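Local coordinates for protein thymine dioxygenase (Neurospora crassa, PDB 5C3Q) that hydroxylates thymine as a 2-oxoglutarate-dependent non-haem dioxygenase, holding thymine and 2-oxoglutarate beside a metal ion that is nickel in this crystal, at residues 41-53 with 245-257. Sequence-based numbering, arbitrary orientation.
Sequences GFQTAGFIYLKNI and ATPIENTVVVNAG
In the double-stranded beta-helix (DSBH) fold of this dioxygenase, strands 47-51 and 251-256 pair antiparallel within the major sheet. Strand 13-19 flanks the first and strand 222-227 the second. I48 with V254 and L50 with V252 are the hydrogen-bonded pairs. A256 N adds a hydrogen bond to G46 O (3.0 Å), and a water joins G46 O to A256 O. F47, Y49, V253 and N255 share one face of the sheet, and F47 and N255 lie at its end near the metal site. N255 CB sits over the centre of the F47 ring, 3.3 Å from the centroid, and the amide lies nearly parallel to the ring, 15° apart. N255 ND2 hydrogen-bonds to OD2 of the metal ligand D218, and F47 meets the metal ligand H273 edge-to-face. F47 and N255 thus belong to the second shell. On the other face, V254 CG1 meets the edge of the F42 ring at CZ (3.8 Å), while V254 CG2 touches L50 CD1 (3.9 Å). Helix 147-173 packs on F42 and L50. With V253 CG1 anti to the backbone N (chi1 179°), that methyl meets the F47 ring edge and CG2 covers one face of the Y49 ring. Y49 OH donates to T246 O at 2.6 Å, from above the carbonyl plane.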
# COMPACT_ATOMS: atom_id res chain seq x y z
N GLY A 41 8.23 15.35 -0.57
CA GLY A 41 7.66 14.32 -1.45
C GLY A 41 6.21 14.00 -1.14
O GLY A 41 5.37 13.93 -2.04
N PHE A 42 5.90 13.80 0.14
CA PHE A 42 4.52 13.53 0.56
C PHE A 42 3.61 14.75 0.34
O PHE A 42 2.43 14.58 0.04
CB PHE A 42 4.45 13.08 2.02
CG PHE A 42 5.01 11.69 2.26
CD1 PHE A 42 4.62 10.61 1.48
CD2 PHE A 42 5.92 11.47 3.29
CE1 PHE A 42 5.12 9.34 1.71
CE2 PHE A 42 6.42 10.20 3.53
CZ PHE A 42 6.02 9.14 2.74
N GLN A 43 4.15 15.95 0.48
CA GLN A 43 3.36 17.18 0.32
C GLN A 43 3.06 17.55 -1.14
O GLN A 43 2.22 18.40 -1.39
CB GLN A 43 4.06 18.37 0.99
CG GLN A 43 4.09 18.31 2.51
CD GLN A 43 4.88 19.46 3.13
OE1 GLN A 43 5.80 19.98 2.52
NE2 GLN A 43 4.52 19.84 4.34
N THR A 44 3.76 16.93 -2.09
CA THR A 44 3.64 17.31 -3.49
C THR A 44 3.09 16.16 -4.32
O THR A 44 2.01 16.27 -4.90
CB THR A 44 5.00 17.80 -4.04
OG1 THR A 44 6.01 16.82 -3.79
CG2 THR A 44 5.40 19.11 -3.36
N ALA A 45 3.82 15.05 -4.36
CA ALA A 45 3.43 13.87 -5.13
C ALA A 45 2.56 12.89 -4.35
O ALA A 45 1.77 12.15 -4.94
CB ALA A 45 4.66 13.15 -5.65
N GLY A 46 2.72 12.87 -3.03
CA GLY A 46 2.06 11.88 -2.19
C GLY A 46 2.77 10.54 -2.18
O GLY A 46 2.36 9.62 -1.47
N PHE A 47 3.85 10.45 -2.96
CA PHE A 47 4.61 9.23 -3.19
C PHE A 47 6.10 9.55 -3.09
O PHE A 47 6.54 10.62 -3.53
CB PHE A 47 4.35 8.71 -4.61
CG PHE A 47 3.24 7.70 -4.70
CD1 PHE A 47 1.91 8.09 -4.63
CD2 PHE A 47 3.53 6.36 -4.89
CE1 PHE A 47 0.89 7.16 -4.73
CE2 PHE A 47 2.51 5.42 -4.99
CZ PHE A 47 1.19 5.83 -4.91
N ILE A 48 6.88 8.63 -2.50
CA ILE A 48 8.34 8.66 -2.58
C ILE A 48 8.88 7.25 -2.83
O ILE A 48 8.16 6.26 -2.65
CB ILE A 48 8.98 9.24 -1.29
CG1 ILE A 48 8.69 8.33 -0.08
CG2 ILE A 48 8.47 10.65 -1.04
CD1 ILE A 48 9.38 8.77 1.19
N TYR A 49 10.13 7.16 -3.29
CA TYR A 49 10.87 5.89 -3.29
C TYR A 49 11.95 6.00 -2.22
O TYR A 49 12.65 7.01 -2.16
CB TYR A 49 11.58 5.64 -4.62
CG TYR A 49 10.75 5.14 -5.79
CD1 TYR A 49 9.55 5.74 -6.14
CD2 TYR A 49 11.23 4.11 -6.60
CE1 TYR A 49 8.82 5.30 -7.24
CE2 TYR A 49 10.51 3.66 -7.70
CZ TYR A 49 9.31 4.26 -8.02
OH TYR A 49 8.60 3.82 -9.11
N LEU A 50 12.08 4.96 -1.41
CA LEU A 50 13.17 4.87 -0.45
C LEU A 50 14.13 3.77 -0.84
O LEU A 50 13.71 2.67 -1.21
CB LEU A 50 12.64 4.58 0.95
CG LEU A 50 11.77 5.66 1.60
CD1 LEU A 50 11.33 5.19 2.97
CD2 LEU A 50 12.51 6.99 1.69
N LYS A 51 15.43 4.07 -0.77
CA LYS A 51 16.49 3.07 -0.92
C LYS A 51 17.26 2.96 0.39
O LYS A 51 17.13 3.82 1.27
CB LYS A 51 17.43 3.44 -2.08
CG LYS A 51 18.14 4.78 -1.94
CD LYS A 51 18.83 5.20 -3.24
CE LYS A 51 20.17 4.52 -3.43
NZ LYS A 51 20.76 4.87 -4.75
N ASN A 52 18.04 1.90 0.52
CA ASN A 52 18.83 1.62 1.73
C ASN A 52 18.00 1.69 3.00
O ASN A 52 18.37 2.36 3.97
CB ASN A 52 20.03 2.56 1.81
CG ASN A 52 20.96 2.41 0.62
OD1 ASN A 52 21.02 1.35 0.00
ND2 ASN A 52 21.68 3.47 0.29
N ILE A 53 16.87 0.99 2.99
CA ILE A 53 16.04 0.83 4.18
C ILE A 53 16.62 -0.29 5.04
O ILE A 53 17.41 -1.10 4.55
CB ILE A 53 14.56 0.55 3.82
CG1 ILE A 53 14.42 -0.63 2.86
CG2 ILE A 53 13.92 1.79 3.21
CD1 ILE A 53 13.04 -1.27 2.85
N ALA A 245 5.11 4.20 -12.62
CA ALA A 245 6.03 4.19 -11.49
C ALA A 245 7.03 3.07 -11.73
O ALA A 245 6.85 1.94 -11.28
CB ALA A 245 5.28 3.96 -10.18
N THR A 246 8.08 3.40 -12.48
CA THR A 246 9.11 2.44 -12.88
C THR A 246 9.70 1.71 -11.68
O THR A 246 10.06 2.35 -10.69
CB THR A 246 10.24 3.17 -13.64
OG1 THR A 246 9.66 4.03 -14.63
CG2 THR A 246 11.19 2.18 -14.30
N PRO A 247 9.80 0.37 -11.75
CA PRO A 247 10.49 -0.35 -10.68
C PRO A 247 11.98 0.01 -10.62
O PRO A 247 12.63 0.10 -11.67
CB PRO A 247 10.32 -1.82 -11.08
CG PRO A 247 9.12 -1.85 -11.97
CD PRO A 247 9.16 -0.55 -12.71
N ILE A 248 12.49 0.24 -9.42
CA ILE A 248 13.92 0.45 -9.19
C ILE A 248 14.38 -0.63 -8.20
O ILE A 248 13.78 -0.79 -7.14
CB ILE A 248 14.22 1.86 -8.65
CG1 ILE A 248 13.85 2.91 -9.70
CG2 ILE A 248 15.70 1.99 -8.27
CD1 ILE A 248 14.00 4.35 -9.25
N GLU A 249 15.43 -1.36 -8.55
CA GLU A 249 15.90 -2.48 -7.73
C GLU A 249 16.17 -2.05 -6.29
O GLU A 249 16.74 -1.00 -6.04
CB GLU A 249 17.16 -3.13 -8.33
CG GLU A 249 17.51 -4.47 -7.69
CD GLU A 249 18.81 -5.06 -8.20
OE1 GLU A 249 19.32 -6.01 -7.56
OE2 GLU A 249 19.33 -4.59 -9.24
N ASN A 250 15.72 -2.89 -5.36
CA ASN A 250 15.88 -2.67 -3.92
C ASN A 250 15.41 -1.31 -3.42
O ASN A 250 16.04 -0.69 -2.56
CB ASN A 250 17.33 -2.94 -3.50
CG ASN A 250 17.74 -4.39 -3.71
OD1 ASN A 250 16.92 -5.31 -3.60
ND2 ASN A 250 19.00 -4.61 -4.03
N THR A 251 14.28 -0.84 -3.95
CA THR A 251 13.59 0.32 -3.39
C THR A 251 12.25 -0.13 -2.84
O THR A 251 11.74 -1.20 -3.19
CB THR A 251 13.35 1.42 -4.44
OG1 THR A 251 12.57 0.90 -5.52
CG2 THR A 251 14.68 1.97 -4.97
N VAL A 252 11.69 0.70 -1.97
CA VAL A 252 10.31 0.54 -1.55
C VAL A 252 9.59 1.82 -1.95
O VAL A 252 10.09 2.93 -1.73
CB VAL A 252 10.16 0.25 -0.03
CG1 VAL A 252 10.83 1.31 0.83
CG2 VAL A 252 8.69 0.11 0.35
N VAL A 253 8.42 1.66 -2.57
CA VAL A 253 7.59 2.78 -2.93
C VAL A 253 6.70 3.06 -1.72
O VAL A 253 6.02 2.17 -1.23
CB VAL A 253 6.76 2.49 -4.19
CG1 VAL A 253 5.88 3.67 -4.54
CG2 VAL A 253 7.68 2.16 -5.36
N VAL A 254 6.74 4.30 -1.24
CA VAL A 254 5.96 4.69 -0.07
C VAL A 254 4.99 5.80 -0.45
O VAL A 254 5.39 6.81 -1.04
CB VAL A 254 6.85 5.18 1.09
CG1 VAL A 254 6.01 5.41 2.33
CG2 VAL A 254 7.96 4.17 1.38
N ASN A 255 3.72 5.59 -0.13
CA ASN A 255 2.71 6.61 -0.38
C ASN A 255 1.83 6.86 0.83
O ASN A 255 1.54 5.95 1.61
CB ASN A 255 1.85 6.22 -1.58
CG ASN A 255 1.01 4.98 -1.33
OD1 ASN A 255 1.52 3.86 -1.37
ND2 ASN A 255 -0.28 5.17 -1.10
N ALA A 256 1.41 8.11 0.98
CA ALA A 256 0.51 8.48 2.06
C ALA A 256 -0.90 8.02 1.73
O ALA A 256 -1.30 8.02 0.57
CB ALA A 256 0.53 9.98 2.27
N GLY A 257 -1.65 7.61 2.75
CA GLY A 257 -3.05 7.23 2.59
C GLY A 257 -4.01 8.34 3.00
O GLY A 257 -3.60 9.40 3.49
O HOH W 1 -0.35 8.78 -1.93
O HOH W 2 18.39 -0.02 -1.46